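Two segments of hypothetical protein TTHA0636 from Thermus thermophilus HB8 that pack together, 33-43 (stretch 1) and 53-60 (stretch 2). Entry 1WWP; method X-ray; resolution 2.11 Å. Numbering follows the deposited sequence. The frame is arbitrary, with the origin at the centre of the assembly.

Stretch 1 (33-43) TFEAFWKALQA
Stretch 2, residues 53-60: GASPKGVI

This is a small, mostly apolar helix-to-helix-start contact, in which a tryptophan and its neighbours on one helix receive a proline and a valine from the first turn of another, with a polar clamp at the loop that leads into it. Stretch 1 is helical throughout, phi/psi near -65/-42, and its helix runs on at both ends. Stretch 2 enters as an extended Gly53 (-124/139), passes Ala54 (-96/-40) and Ser55 (-110/162), and turns helical from Pro56 onward. The two axes approach to 9.5 Å with their N-to-C directions 49° apart, and the register is set by CA pairs of 5.8 Å, Trp38 CA with Pro56 CA and Gln42 CA with Val59 CA. One helical turn on stretch 1 thus matches three residues on stretch 2.

Trp38 is the platform. Its CB points toward stretch 2, and chi1 80° (p) with chi2 -91° lays the indole beneath Pro56, whose ring is C-gamma exo. Pro56 CG sits 3.6 Å from the centroid of the five-membered ring of Trp38, 14° off the normal, a CH-pi contact over the face; Pro56 CG to Trp38 CE2 is 3.5 Å. The indole is steadied from its own helix, since Trp38 NE1 donates to Glu35 OE1 at 3.2 Å, which also satisfies the buried ring's polar atom. Phe34, one turn earlier with chi1 172° (t), adds its CZ at 3.9 Å from Pro56 CB.

Val59, chi1 173° (t), points toward stretch 1 and fills the next position. Its CG2 meets the edge of the indole, 3.9 Å from Trp38 CE3, while its CG1 lies 3.7 Å from Leu41 CB and 3.6 Å from Gln42 N. Leu41 has chi1 -95°, between wells.

The polar clamp belongs to Gln42. With chi1 176° (t), chi2 -172° (t) and chi3 53°, its extended side chain carries NE2 to Gly53 O, a nearly linear hydrogen bond of 2.8 Å at 176°. Lys39 NZ donates to Gln42 OE1 at 3.3 Å, engaging the other end of the amide. A water joins the backbones, donating to Gln42 O at 2.7 Å and accepting from Gly53 N at 3.1 Å. At Gly53 a CB would clash with Val59 CG2, so the absent side chain leaves that methyl its space.

Ser55 caps the second helix: at chi1 65° (p), its OG accepts from Gly58 N at 3.3 Å, and Val59 N to Ser55 O at 2.9 Å begins the backbone ladder.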

# COMPACT_ATOMS: atom_id res chain seq x y z
N THR A 33 -7.76 -5.53 0.42
CA THR A 33 -8.86 -6.24 1.06
C THR A 33 -9.42 -5.36 2.17
O THR A 33 -10.63 -5.30 2.41
CB THR A 33 -8.39 -7.57 1.68
OG1 THR A 33 -7.97 -8.46 0.64
CG2 THR A 33 -9.53 -8.20 2.49
N PHE A 34 -8.51 -4.69 2.88
CA PHE A 34 -8.89 -3.79 3.96
C PHE A 34 -9.76 -2.66 3.43
O PHE A 34 -10.82 -2.35 3.98
CB PHE A 34 -7.63 -3.20 4.58
CG PHE A 34 -7.91 -2.11 5.57
CD1 PHE A 34 -7.88 -0.77 5.18
CD2 PHE A 34 -8.16 -2.42 6.90
CE1 PHE A 34 -8.10 0.25 6.10
CE2 PHE A 34 -8.39 -1.40 7.84
CZ PHE A 34 -8.35 -0.07 7.43
N GLU A 35 -9.28 -2.01 2.36
CA GLU A 35 -10.01 -0.90 1.77
C GLU A 35 -11.41 -1.33 1.35
O GLU A 35 -12.38 -0.61 1.59
CB GLU A 35 -9.25 -0.35 0.57
CG GLU A 35 -7.80 0.09 0.89
CD GLU A 35 -7.68 1.16 1.98
OE1 GLU A 35 -8.55 2.06 2.05
OE2 GLU A 35 -6.70 1.12 2.76
N ALA A 36 -11.51 -2.50 0.73
CA ALA A 36 -12.81 -3.00 0.30
C ALA A 36 -13.63 -3.37 1.52
O ALA A 36 -14.85 -3.24 1.53
CB ALA A 36 -12.65 -4.23 -0.60
N PHE A 37 -12.96 -3.83 2.57
CA PHE A 37 -13.68 -4.21 3.77
C PHE A 37 -14.33 -3.03 4.51
O PHE A 37 -15.52 -3.06 4.80
CB PHE A 37 -12.75 -4.96 4.72
CG PHE A 37 -13.40 -5.34 6.01
CD1 PHE A 37 -14.35 -6.34 6.05
CD2 PHE A 37 -13.08 -4.65 7.18
CE1 PHE A 37 -15.00 -6.67 7.25
CE2 PHE A 37 -13.71 -4.97 8.38
CZ PHE A 37 -14.68 -5.98 8.42
N TRP A 38 -13.58 -1.97 4.80
CA TRP A 38 -14.21 -0.87 5.55
C TRP A 38 -15.25 -0.14 4.72
O TRP A 38 -16.22 0.38 5.25
CB TRP A 38 -13.15 0.08 6.13
CG TRP A 38 -12.58 1.09 5.21
CD1 TRP A 38 -11.46 0.96 4.44
CD2 TRP A 38 -13.03 2.43 5.04
NE1 TRP A 38 -11.18 2.14 3.80
CE2 TRP A 38 -12.13 3.07 4.16
CE3 TRP A 38 -14.10 3.16 5.57
CZ2 TRP A 38 -12.27 4.40 3.78
CZ3 TRP A 38 -14.25 4.49 5.19
CH2 TRP A 38 -13.33 5.10 4.31
N LYS A 39 -15.06 -0.15 3.41
CA LYS A 39 -16.02 0.47 2.50
C LYS A 39 -17.34 -0.28 2.53
O LYS A 39 -18.41 0.33 2.48
CB LYS A 39 -15.46 0.52 1.08
CG LYS A 39 -14.38 1.58 0.90
CD LYS A 39 -14.95 2.92 1.27
CE LYS A 39 -13.97 4.03 1.02
NZ LYS A 39 -14.61 5.31 1.46
N ALA A 40 -17.28 -1.60 2.61
CA ALA A 40 -18.52 -2.39 2.64
C ALA A 40 -19.25 -2.13 3.97
O ALA A 40 -20.48 -2.05 4.02
CB ALA A 40 -18.21 -3.90 2.48
N LEU A 41 -18.49 -2.03 5.05
CA LEU A 41 -19.07 -1.74 6.36
C LEU A 41 -19.70 -0.33 6.34
O LEU A 41 -20.81 -0.12 6.82
CB LEU A 41 -18.00 -1.79 7.45
CG LEU A 41 -17.78 -3.09 8.23
CD1 LEU A 41 -16.71 -2.86 9.31
CD2 LEU A 41 -19.08 -3.50 8.89
N GLN A 42 -18.97 0.63 5.77
CA GLN A 42 -19.47 2.00 5.68
C GLN A 42 -20.82 2.06 4.95
O GLN A 42 -21.77 2.66 5.44
CB GLN A 42 -18.43 2.89 4.98
CG GLN A 42 -18.88 4.32 4.75
CD GLN A 42 -17.91 5.11 3.89
OE1 GLN A 42 -17.54 4.68 2.79
NE2 GLN A 42 -17.50 6.26 4.38
N ALA A 43 -20.90 1.42 3.78
CA ALA A 43 -22.13 1.38 2.98
C ALA A 43 -23.24 0.67 3.73
O ALA A 43 -24.41 1.08 3.68
CB ALA A 43 -21.88 0.68 1.65
N GLY A 53 -20.27 7.07 8.72
CA GLY A 53 -18.90 7.11 9.20
C GLY A 53 -18.05 7.53 8.03
O GLY A 53 -18.28 7.08 6.91
N ALA A 54 -17.06 8.40 8.27
CA ALA A 54 -16.20 8.87 7.19
C ALA A 54 -14.88 8.11 7.05
O ALA A 54 -14.43 7.82 5.94
CB ALA A 54 -15.92 10.36 7.37
N SER A 55 -14.27 7.78 8.18
CA SER A 55 -12.99 7.09 8.19
C SER A 55 -13.05 5.64 8.67
O SER A 55 -14.00 5.23 9.31
CB SER A 55 -12.02 7.84 9.09
OG SER A 55 -12.49 7.79 10.44
N PRO A 56 -12.00 4.85 8.36
CA PRO A 56 -11.96 3.45 8.78
C PRO A 56 -12.23 3.28 10.28
O PRO A 56 -13.02 2.43 10.70
CB PRO A 56 -10.55 3.03 8.39
CG PRO A 56 -10.33 3.79 7.13
CD PRO A 56 -10.86 5.17 7.48
N LYS A 57 -11.58 4.11 11.10
CA LYS A 57 -11.77 4.03 12.55
C LYS A 57 -13.18 4.42 13.00
O LYS A 57 -13.74 3.81 13.90
CB LYS A 57 -10.74 4.89 13.28
CG LYS A 57 -9.42 4.15 13.56
CD LYS A 57 -8.48 5.02 14.39
CE LYS A 57 -7.19 4.28 14.72
NZ LYS A 57 -6.21 5.17 15.43
N GLY A 58 -13.74 5.43 12.37
CA GLY A 58 -15.08 5.86 12.74
C GLY A 58 -16.10 4.81 12.37
O GLY A 58 -17.06 4.56 13.10
N VAL A 59 -15.90 4.19 11.21
CA VAL A 59 -16.82 3.16 10.76
C VAL A 59 -16.74 1.95 11.69
O VAL A 59 -17.74 1.35 12.07
CB VAL A 59 -16.50 2.72 9.28
CG1 VAL A 59 -17.37 1.52 8.89
CG2 VAL A 59 -16.79 3.88 8.34
N ILE A 60 -15.53 1.63 12.12
CA ILE A 60 -15.39 0.48 13.01
C ILE A 60 -16.12 0.78 14.36
O ILE A 60 -16.83 -0.09 14.90
CB ILE A 60 -13.86 0.14 13.19
CG1 ILE A 60 -13.36 -0.53 11.91
CG2 ILE A 60 -13.65 -0.72 14.40
CD1 ILE A 60 -11.82 -0.58 11.80
O HOH W 1 -21.45 4.70 7.11